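Local coordinates for putative lipoprotein (Bacteroides thetaiotaomicron, PDB 4Q1Z) that is of unknown function but forms a two-domain, probably lipid-modified protein of the DUF4876 family from a gut bacterium, at residues N151-T159 / V314-V325; W164-G175 / Y298-Y306. All coordinates share one frame; numbering follows the deposited sequence.

Contact 1: N151-T159 / V314-V325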
loop_
_atom_site.group_PDB
_atom_site.type_symbol
_atom_site.label_atom_id
_atom_site.label_comp_id
_atom_site.label_asym_id
_atom_site.label_seq_id
_atom_site.Cartn_x
_atom_site.Cartn_y
_atom_site.Cartn_z
ATOM N N ASN A 151 1.858 13.891 -3.222
ATOM C CA ASN A 151 2.165 13.781 -4.645
ATOM C C ASN A 151 3.494 14.517 -4.815
ATOM O O ASN A 151 3.760 15.487 -4.101
ATOM C CB ASN A 151 1.046 14.299 -5.572
ATOM C CG ASN A 151 0.872 15.791 -5.610
ATOM O OD1 ASN A 151 0.375 16.389 -4.671
ATOM N ND2 ASN A 151 1.260 16.423 -6.706
ATOM N N LEU A 152 4.367 14.009 -5.657
ATOM C CA LEU A 152 5.683 14.626 -5.792
ATOM C C LEU A 152 5.732 15.568 -6.970
ATOM O O LEU A 152 4.904 15.475 -7.869
ATOM C CB LEU A 152 6.830 13.567 -5.922
ATOM C CG LEU A 152 6.840 12.319 -5.018
ATOM C CD1 LEU A 152 8.030 11.502 -5.319
ATOM C CD2 LEU A 152 6.872 12.673 -3.530
ATOM N N THR A 153 6.749 16.440 -6.974
ATOM C CA THR A 153 7.056 17.373 -8.048
ATOM C C THR A 153 8.206 16.805 -8.941
ATOM O O THR A 153 9.094 16.119 -8.409
ATOM C CB THR A 153 7.428 18.751 -7.475
ATOM O OG1 THR A 153 7.417 19.721 -8.537
ATOM C CG2 THR A 153 8.778 18.764 -6.782
ATOM N N PRO A 154 8.267 17.121 -10.266
ATOM C CA PRO A 154 7.285 17.868 -11.097
ATOM C C PRO A 154 5.949 17.131 -11.144
ATOM O O PRO A 154 5.975 15.924 -11.352
ATOM C CB PRO A 154 7.965 17.901 -12.487
ATOM C CG PRO A 154 9.423 17.656 -12.206
ATOM C CD PRO A 154 9.402 16.667 -11.093
ATOM N N GLY A 155 4.830 17.832 -10.882
ATOM C CA GLY A 155 3.467 17.294 -10.905
ATOM C C GLY A 155 3.224 16.351 -12.065
ATOM O O GLY A 155 2.830 15.208 -11.855
ATOM N N THR A 156 3.532 16.813 -13.298
ATOM C CA THR A 156 3.520 16.006 -14.527
ATOM C C THR A 156 4.949 15.617 -14.853
ATOM O O THR A 156 5.843 16.445 -14.747
ATOM C CB THR A 156 2.874 16.760 -15.698
ATOM O OG1 THR A 156 1.660 17.378 -15.252
ATOM C CG2 THR A 156 2.607 15.843 -16.913
ATOM N N ALA A 157 5.168 14.374 -15.248
ATOM C CA ALA A 157 6.498 13.865 -15.595
ATOM C C ALA A 157 7.148 14.704 -16.712
ATOM O O ALA A 157 6.487 15.108 -17.676
ATOM C CB ALA A 157 6.416 12.404 -16.010
ATOM N N THR A 158 8.440 14.993 -16.536
ATOM C CA THR A 158 9.223 15.788 -17.466
ATOM C C THR A 158 10.693 15.407 -17.388
ATOM O O THR A 158 11.170 14.930 -16.352
ATOM C CB THR A 158 9.024 17.295 -17.229
ATOM O OG1 THR A 158 9.845 17.990 -18.162
ATOM C CG2 THR A 158 9.371 17.734 -15.824
ATOM N N THR A 159 11.398 15.618 -18.505
ATOM C CA THR A 159 12.829 15.370 -18.658
ATOM C C THR A 159 13.597 16.566 -18.077
ATOM O O THR A 159 14.772 16.422 -17.756
ATOM C CB THR A 159 13.165 15.084 -20.141
ATOM O OG1 THR A 159 12.560 16.076 -21.001
ATOM C CG2 THR A 159 12.737 13.677 -20.564
ATOM N N VAL A 314 3.171 7.831 -15.097
ATOM C CA VAL A 314 3.625 8.712 -16.178
ATOM C C VAL A 314 2.651 8.615 -17.368
ATOM O O VAL A 314 1.748 7.771 -17.364
ATOM C CB VAL A 314 5.083 8.401 -16.624
ATOM C CG1 VAL A 314 6.113 8.717 -15.530
ATOM C CG2 VAL A 314 5.221 6.975 -17.148
ATOM N N ASN A 315 2.840 9.510 -18.368
ATOM C CA ASN A 315 2.048 9.668 -19.591
ATOM C C ASN A 315 1.892 8.371 -20.364
ATOM O O ASN A 315 0.783 8.014 -20.727
ATOM C CB ASN A 315 2.693 10.716 -20.519
ATOM C CG ASN A 315 2.927 12.094 -19.958
ATOM O OD1 ASN A 315 3.469 12.287 -18.869
ATOM N ND2 ASN A 315 2.610 13.088 -20.749
ATOM N N ASN A 316 3.017 7.698 -20.650
ATOM C CA ASN A 316 3.097 6.458 -21.428
ATOM C C ASN A 316 4.444 5.795 -21.205
ATOM O O ASN A 316 5.203 6.254 -20.356
ATOM C CB ASN A 316 2.869 6.723 -22.921
ATOM C CG ASN A 316 3.546 7.949 -23.433
ATOM O OD1 ASN A 316 4.760 8.092 -23.354
ATOM N ND2 ASN A 316 2.756 8.896 -23.903
ATOM N N GLU A 317 4.751 4.735 -21.966
ATOM C CA GLU A 317 5.994 3.969 -21.824
ATOM C C GLU A 317 7.278 4.748 -22.239
ATOM O O GLU A 317 8.386 4.251 -21.988
ATOM C CB GLU A 317 5.915 2.634 -22.583
ATOM C CG GLU A 317 5.362 2.710 -24.001
ATOM C CD GLU A 317 3.853 2.607 -24.127
ATOM O OE1 GLU A 317 3.174 3.646 -23.953
ATOM O OE2 GLU A 317 3.351 1.496 -24.423
ATOM N N SER A 318 7.132 5.975 -22.802
ATOM C CA SER A 318 8.255 6.804 -23.254
ATOM C C SER A 318 8.858 7.664 -22.157
ATOM O O SER A 318 9.932 8.233 -22.360
ATOM C CB SER A 318 7.813 7.714 -24.395
ATOM O OG SER A 318 7.318 8.964 -23.927
ATOM N N LYS A 319 8.174 7.791 -21.021
ATOM C CA LYS A 319 8.602 8.682 -19.951
ATOM C C LYS A 319 9.442 7.975 -18.860
ATOM O O LYS A 319 9.255 8.252 -17.673
ATOM C CB LYS A 319 7.351 9.352 -19.337
ATOM C CG LYS A 319 6.475 10.123 -20.331
ATOM C CD LYS A 319 6.762 11.620 -20.337
ATOM C CE LYS A 319 6.720 12.169 -21.745
ATOM N NZ LYS A 319 7.027 13.620 -21.786
HETATM N N MSE A 320 10.396 7.107 -19.232
HETATM C CA MSE A 320 11.194 6.422 -18.186
HETATM C C MSE A 320 12.367 7.292 -17.700
HETATM O O MSE A 320 12.883 7.066 -16.598
HETATM C CB MSE A 320 11.706 5.014 -18.585
HETATM C CG MSE A 320 11.107 4.436 -19.849
HETATM SE SE MSE A 320 11.994 5.245 -21.359
HETATM C CE MSE A 320 13.967 5.050 -20.804
ATOM N N ASN A 321 12.761 8.289 -18.517
ATOM C CA ASN A 321 13.836 9.254 -18.273
ATOM C C ASN A 321 13.256 10.570 -17.665
ATOM O O ASN A 321 13.951 11.590 -17.558
ATOM C CB ASN A 321 14.580 9.518 -19.606
ATOM C CG ASN A 321 13.692 9.897 -20.789
ATOM O OD1 ASN A 321 12.454 9.724 -20.791
ATOM N ND2 ASN A 321 14.318 10.402 -21.845
ATOM N N ALA A 322 11.987 10.511 -17.238
ATOM C CA ALA A 322 11.249 11.616 -16.663
ATOM C C ALA A 322 10.699 11.271 -15.238
ATOM O O ALA A 322 9.674 11.817 -14.810
ATOM C CB ALA A 322 10.113 11.977 -17.604
ATOM N N LYS A 323 11.398 10.382 -14.507
ATOM C CA LYS A 323 11.010 9.947 -13.155
ATOM C C LYS A 323 11.273 11.011 -12.069
ATOM O O LYS A 323 12.270 11.731 -12.143
ATOM C CB LYS A 323 11.764 8.656 -12.786
ATOM C CG LYS A 323 11.150 7.420 -13.414
ATOM C CD LYS A 323 11.863 6.097 -13.100
ATOM C CE LYS A 323 12.108 5.727 -11.629
ATOM N NZ LYS A 323 10.889 5.744 -10.766
ATOM N N ARG A 324 10.389 11.085 -11.048
ATOM C CA ARG A 324 10.548 11.980 -9.894
ATOM C C ARG A 324 10.456 11.183 -8.569
ATOM O O ARG A 324 10.690 11.745 -7.498
ATOM C CB ARG A 324 9.582 13.192 -9.905
ATOM C CG ARG A 324 8.075 12.921 -10.043
ATOM C CD ARG A 324 7.692 12.994 -11.496
ATOM N NE ARG A 324 6.263 13.169 -11.697
ATOM C CZ ARG A 324 5.422 12.231 -12.119
ATOM N NH1 ARG A 324 5.847 10.992 -12.334
ATOM N NH2 ARG A 324 4.146 12.523 -12.319
ATOM N N VAL A 325 10.159 9.876 -8.635
ATOM C CA VAL A 325 10.169 9.033 -7.445
ATOM C C VAL A 325 11.617 8.497 -7.332
ATOM O O VAL A 325 12.150 7.934 -8.312
ATOM C CB VAL A 325 9.108 7.872 -7.433
ATOM C CG1 VAL A 325 9.230 7.016 -6.175
ATOM C CG2 VAL A 325 7.682 8.395 -7.560
HETATM O O HOH W 1 3.124 12.551 -16.046
HETATM O O HOH W 2 9.673 14.470 -13.709
#

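Contact 2: W164-G175 / Y298-Y306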
loop_
_atom_site.group_PDB
_atom_site.type_symbol
_atom_site.label_atom_id
_atom_site.label_comp_id
_atom_site.label_asym_id
_atom_site.label_seq_id
_atom_site.Cartn_x
_atom_site.Cartn_y
_atom_site.Cartn_z
ATOM N N TRP A 164 18.205 20.152 -6.637
ATOM C CA TRP A 164 17.893 20.175 -5.221
ATOM C C TRP A 164 19.147 20.533 -4.407
ATOM O O TRP A 164 20.262 20.424 -4.946
ATOM C CB TRP A 164 17.289 18.826 -4.807
ATOM C CG TRP A 164 16.022 18.472 -5.543
ATOM C CD1 TRP A 164 15.811 17.377 -6.326
ATOM C CD2 TRP A 164 14.806 19.243 -5.597
ATOM N NE1 TRP A 164 14.527 17.389 -6.826
ATOM C CE2 TRP A 164 13.890 18.523 -6.399
ATOM C CE3 TRP A 164 14.406 20.476 -5.055
ATOM C CZ2 TRP A 164 12.585 18.970 -6.630
ATOM C CZ3 TRP A 164 13.120 20.933 -5.312
ATOM C CH2 TRP A 164 12.225 20.184 -6.086
ATOM N N PRO A 165 19.021 21.034 -3.143
ATOM C CA PRO A 165 20.239 21.411 -2.392
ATOM C C PRO A 165 21.230 20.250 -2.277
ATOM O O PRO A 165 20.828 19.085 -2.135
ATOM C CB PRO A 165 19.702 21.851 -1.023
ATOM C CG PRO A 165 18.285 22.204 -1.259
ATOM C CD PRO A 165 17.804 21.274 -2.337
ATOM N N GLU A 166 22.528 20.578 -2.418
ATOM C CA GLU A 166 23.637 19.628 -2.361
ATOM C C GLU A 166 23.633 18.899 -1.008
ATOM O O GLU A 166 23.801 17.675 -0.966
ATOM C CB GLU A 166 24.965 20.363 -2.595
ATOM N N ALA A 167 23.349 19.649 0.079
ATOM C CA ALA A 167 23.283 19.174 1.468
ATOM C C ALA A 167 22.254 18.049 1.695
ATOM O O ALA A 167 22.403 17.268 2.644
ATOM C CB ALA A 167 22.965 20.338 2.388
ATOM N N ASP A 168 21.212 17.977 0.851
ATOM C CA ASP A 168 20.159 16.964 0.969
ATOM C C ASP A 168 20.630 15.568 0.588
ATOM O O ASP A 168 20.042 14.583 1.041
ATOM C CB ASP A 168 18.984 17.328 0.062
ATOM C CG ASP A 168 18.067 18.430 0.531
ATOM O OD1 ASP A 168 18.410 19.116 1.531
ATOM O OD2 ASP A 168 17.029 18.632 -0.114
ATOM N N GLY A 169 21.634 15.513 -0.294
ATOM C CA GLY A 169 22.175 14.279 -0.837
ATOM C C GLY A 169 21.097 13.561 -1.616
ATOM O O GLY A 169 20.419 14.162 -2.459
ATOM N N ASN A 170 20.896 12.296 -1.315
ATOM C CA ASN A 170 19.843 11.567 -1.999
ATOM C C ASN A 170 18.930 10.946 -0.939
ATOM O O ASN A 170 18.502 9.801 -1.057
ATOM C CB ASN A 170 20.457 10.547 -2.975
ATOM C CG ASN A 170 20.637 11.119 -4.369
ATOM O OD1 ASN A 170 21.586 11.865 -4.647
ATOM N ND2 ASN A 170 19.693 10.827 -5.266
ATOM N N ASN A 171 18.615 11.745 0.093
ATOM C CA ASN A 171 17.844 11.304 1.242
ATOM C C ASN A 171 16.369 11.610 1.160
ATOM O O ASN A 171 15.616 11.165 2.044
ATOM C CB ASN A 171 18.411 11.946 2.500
ATOM C CG ASN A 171 19.793 11.450 2.825
ATOM O OD1 ASN A 171 20.753 12.219 2.882
ATOM N ND2 ASN A 171 19.932 10.141 2.997
ATOM N N TYR A 172 15.945 12.367 0.117
ATOM C CA TYR A 172 14.558 12.822 0.017
ATOM C C TYR A 172 13.920 12.747 -1.365
ATOM O O TYR A 172 14.595 12.806 -2.403
ATOM C CB TYR A 172 14.455 14.310 0.445
ATOM C CG TYR A 172 15.119 14.682 1.749
ATOM C CD1 TYR A 172 14.439 14.574 2.956
ATOM C CD2 TYR A 172 16.400 15.226 1.770
ATOM C CE1 TYR A 172 15.040 14.939 4.162
ATOM C CE2 TYR A 172 17.022 15.573 2.970
ATOM C CZ TYR A 172 16.330 15.446 4.164
ATOM O OH TYR A 172 16.913 15.841 5.344
ATOM N N ALA A 173 12.578 12.671 -1.327
ATOM C CA ALA A 173 11.597 12.846 -2.378
ATOM C C ALA A 173 11.034 14.269 -2.130
ATOM O O ALA A 173 11.117 14.769 -1.003
ATOM C CB ALA A 173 10.524 11.768 -2.292
ATOM N N TYR A 174 10.562 14.960 -3.159
ATOM C CA TYR A 174 10.131 16.348 -2.988
ATOM C C TYR A 174 8.649 16.506 -3.304
ATOM O O TYR A 174 8.234 16.321 -4.442
ATOM C CB TYR A 174 11.025 17.256 -3.846
ATOM C CG TYR A 174 12.467 17.205 -3.375
ATOM C CD1 TYR A 174 13.336 16.211 -3.826
ATOM C CD2 TYR A 174 12.951 18.125 -2.449
ATOM C CE1 TYR A 174 14.637 16.114 -3.340
ATOM C CE2 TYR A 174 14.252 18.037 -1.957
ATOM C CZ TYR A 174 15.099 17.047 -2.424
ATOM O OH TYR A 174 16.396 16.994 -1.977
ATOM N N GLY A 175 7.870 16.767 -2.254
ATOM C CA GLY A 175 6.414 16.857 -2.315
ATOM C C GLY A 175 5.867 18.207 -2.715
ATOM O O GLY A 175 6.331 19.251 -2.228
ATOM N N TYR A 298 7.920 26.326 -3.103
ATOM C CA TYR A 298 8.524 25.511 -2.073
ATOM C C TYR A 298 7.928 24.134 -2.082
ATOM O O TYR A 298 6.711 23.965 -2.280
ATOM C CB TYR A 298 8.359 26.168 -0.687
ATOM C CG TYR A 298 9.361 27.275 -0.446
ATOM C CD1 TYR A 298 10.630 26.997 0.055
ATOM C CD2 TYR A 298 9.062 28.597 -0.767
ATOM C CE1 TYR A 298 11.576 28.003 0.235
ATOM C CE2 TYR A 298 10.000 29.615 -0.594
ATOM C CZ TYR A 298 11.258 29.315 -0.089
ATOM O OH TYR A 298 12.198 30.317 0.089
ATOM N N TYR A 299 8.817 23.136 -1.898
ATOM C CA TYR A 299 8.483 21.718 -1.883
ATOM C C TYR A 299 8.865 21.128 -0.562
ATOM O O TYR A 299 9.760 21.652 0.111
ATOM C CB TYR A 299 9.168 21.014 -3.057
ATOM C CG TYR A 299 8.700 21.583 -4.384
ATOM C CD1 TYR A 299 7.364 21.475 -4.781
ATOM C CD2 TYR A 299 9.561 22.321 -5.191
ATOM C CE1 TYR A 299 6.916 22.046 -5.964
ATOM C CE2 TYR A 299 9.127 22.869 -6.394
ATOM C CZ TYR A 299 7.807 22.711 -6.781
ATOM O OH TYR A 299 7.366 23.222 -7.968
ATOM N N ALA A 300 8.123 20.116 -0.122
ATOM C CA ALA A 300 8.400 19.511 1.195
ATOM C C ALA A 300 9.387 18.406 1.043
ATOM O O ALA A 300 9.259 17.589 0.134
ATOM C CB ALA A 300 7.117 18.989 1.828
ATOM N N LYS A 301 10.400 18.394 1.911
ATOM C CA LYS A 301 11.444 17.368 1.909
ATOM C C LYS A 301 10.920 16.161 2.641
ATOM O O LYS A 301 10.773 16.186 3.859
ATOM C CB LYS A 301 12.762 17.887 2.511
ATOM C CG LYS A 301 13.499 18.844 1.590
ATOM C CD LYS A 301 14.805 19.243 2.239
ATOM C CE LYS A 301 15.251 20.622 1.797
ATOM N NZ LYS A 301 16.515 21.047 2.450
ATOM N N ILE A 302 10.565 15.126 1.877
ATOM C CA ILE A 302 10.028 13.883 2.422
ATOM C C ILE A 302 11.179 12.878 2.597
ATOM O O ILE A 302 11.715 12.409 1.590
ATOM C CB ILE A 302 8.886 13.336 1.520
ATOM C CG1 ILE A 302 7.681 14.331 1.487
ATOM C CG2 ILE A 302 8.454 11.907 1.932
ATOM C CD1 ILE A 302 6.820 14.215 0.278
ATOM N N PRO A 303 11.574 12.520 3.849
ATOM C CA PRO A 303 12.632 11.513 4.022
ATOM C C PRO A 303 12.232 10.168 3.414
ATOM O O PRO A 303 11.185 9.588 3.752
ATOM C CB PRO A 303 12.790 11.437 5.553
ATOM C CG PRO A 303 12.314 12.788 6.028
ATOM C CD PRO A 303 11.101 12.993 5.161
ATOM N N ILE A 304 13.064 9.694 2.483
ATOM C CA ILE A 304 12.929 8.409 1.785
ATOM C C ILE A 304 12.770 7.240 2.814
ATOM O O ILE A 304 12.016 6.298 2.569
ATOM C CB ILE A 304 14.168 8.230 0.849
ATOM C CG1 ILE A 304 13.941 8.961 -0.492
ATOM C CG2 ILE A 304 14.568 6.774 0.640
ATOM C CD1 ILE A 304 15.256 9.267 -1.284
ATOM N N LYS A 305 13.429 7.353 3.970
ATOM C CA LYS A 305 13.402 6.347 5.033
ATOM C C LYS A 305 12.008 6.247 5.713
ATOM O O LYS A 305 11.757 5.271 6.425
ATOM C CB LYS A 305 14.513 6.622 6.076
ATOM C CG LYS A 305 14.410 7.956 6.831
ATOM C CD LYS A 305 15.259 7.956 8.105
ATOM C CE LYS A 305 15.361 9.321 8.741
ATOM N NZ LYS A 305 16.091 9.301 10.043
ATOM N N TYR A 306 11.124 7.254 5.510
ATOM C CA TYR A 306 9.784 7.269 6.108
ATOM C C TYR A 306 8.722 6.651 5.193
ATOM O O TYR A 306 7.620 6.343 5.652
ATOM C CB TYR A 306 9.353 8.711 6.395
ATOM C CG TYR A 306 9.992 9.462 7.555
ATOM C CD1 TYR A 306 10.886 8.834 8.419
ATOM C CD2 TYR A 306 9.706 10.807 7.778
ATOM C CE1 TYR A 306 11.505 9.539 9.450
ATOM C CE2 TYR A 306 10.290 11.509 8.834
ATOM C CZ TYR A 306 11.177 10.870 9.670
ATOM O OH TYR A 306 11.732 11.590 10.694
HETATM O O HOH W 3 15.816 9.424 4.169
#

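Contact 1: N151-T159 / V314-V325
The guanidinium group of Arg324 lies with one face against the backbone of Ala157, whose N sits 3.4 Å above its plane toward the rim, while two carbonyl oxygens of segment 151-159 line its edge. Pro154 O takes the hydrogen bond from Arg324 NE at 2.8 Å, the donor lying almost straight out from the C=O. Gly155 O takes a straighter one from Arg324 NH2 (3.0 Å, 171° at the hydrogen), although here the donor stands well above the carbonyl plane. Both oxygens lie close to the guanidinium plane, which fixes the rotation of the group. CB of Arg324 rests 3.7 Å from Pro154 CD. CG is tucked between backbone N and carbonyl carbon (chi1 54°), which with a bend at chi2 turns NE and NH2 to face the carbonyls of Pro154 and Gly155. Farther out, Arg324 NH1 forms a salt bridge with Glu312 and NH2 also bonds Gly263 O, so the positive charge is probably well compensated.

The contact joins two loops of the large mixed sheet: the loop leaving strand 148-152, with a cis peptide before Pro154, and the long connection after strand 307-312. Beyond the arginine, small side chains pack against one another and against backbone carbonyls. Ala157 CB touches both Val314 CG1 and Ala322 CB, and Leu152 CD1 meets Val325 CG2 at 3.8 Å, the two side chains crossing at about a right angle.

Two waters bridge the loops. One accepts from Ala157 N and probably donates to Asn315 OD1; the other accepts from Thr158 N and donates to Ala322 O, 2.9 Å away.

Contact 2: W164-G175 / Y298-Y306
Four backbone hydrogen bonds pair Ala173 with Ile302 and Gly175 with Ala300, joining strands 172-175 and 299-303 as antiparallel neighbours in a three-stranded sheet that strand 286-287 completes. The axes of these short strands approach to 4.5 Å, their directions 150° apart. Past the paired strands, Ile304 N reaches back to Asn171 O at 3.0 Å.

On the face carrying Tyr174 and Lys301, the lysine does most of the work. Its CB lies over one face of the Tyr172 ring, a CH-pi contact 4.1 Å from the centroid, and its CG comes 3.7 Å from Tyr174 CE2. CG is turned away from the carbonyl carbon (chi1 -74°) and the chain beyond is extended, carrying NZ up to Asp168 in the 3-10 turn 166-168. Asn284 O is a second partner of that NZ. On the other face, Ile302 CD1 packs 3.7 Å from Gly175 CA.

Farther out, the rings of Trp164 and Tyr174 lie face against face, while Tyr299 CD2 meets the edge of the tryptophan. Asp168 is itself positioned by both strands: OD1 uses its syn lone pair for the salt bridge to Lys301 NZ (2.9 Å), and OD2 accepts from Tyr174 OH on its anti lone pair at 2.6 Å.

In the fold
The centres of the two contacts lie about 17 Å apart, on the same side of the chain's centre. Along the sequence contact 2 is nested within contact 1: 151-159 comes first, then 164-175, then 298-306, and 314-325 closes the loop. Strands 148-152 and 172-175 are consecutive in the chain, and the two contacts touch where they meet: Thr153 N lies 2.9 Å from Tyr174 O, a probable hydrogen bond, and Thr153 CG2 packs 3.8 Å from Trp164 CH2. The small three-stranded sheet of contact 2 is thereby joined to the end of strand 148-152, third in the order of the eleven-stranded sheet, one of whose outermost strands, 307-312, leads from contact 2 into the loop of contact 1.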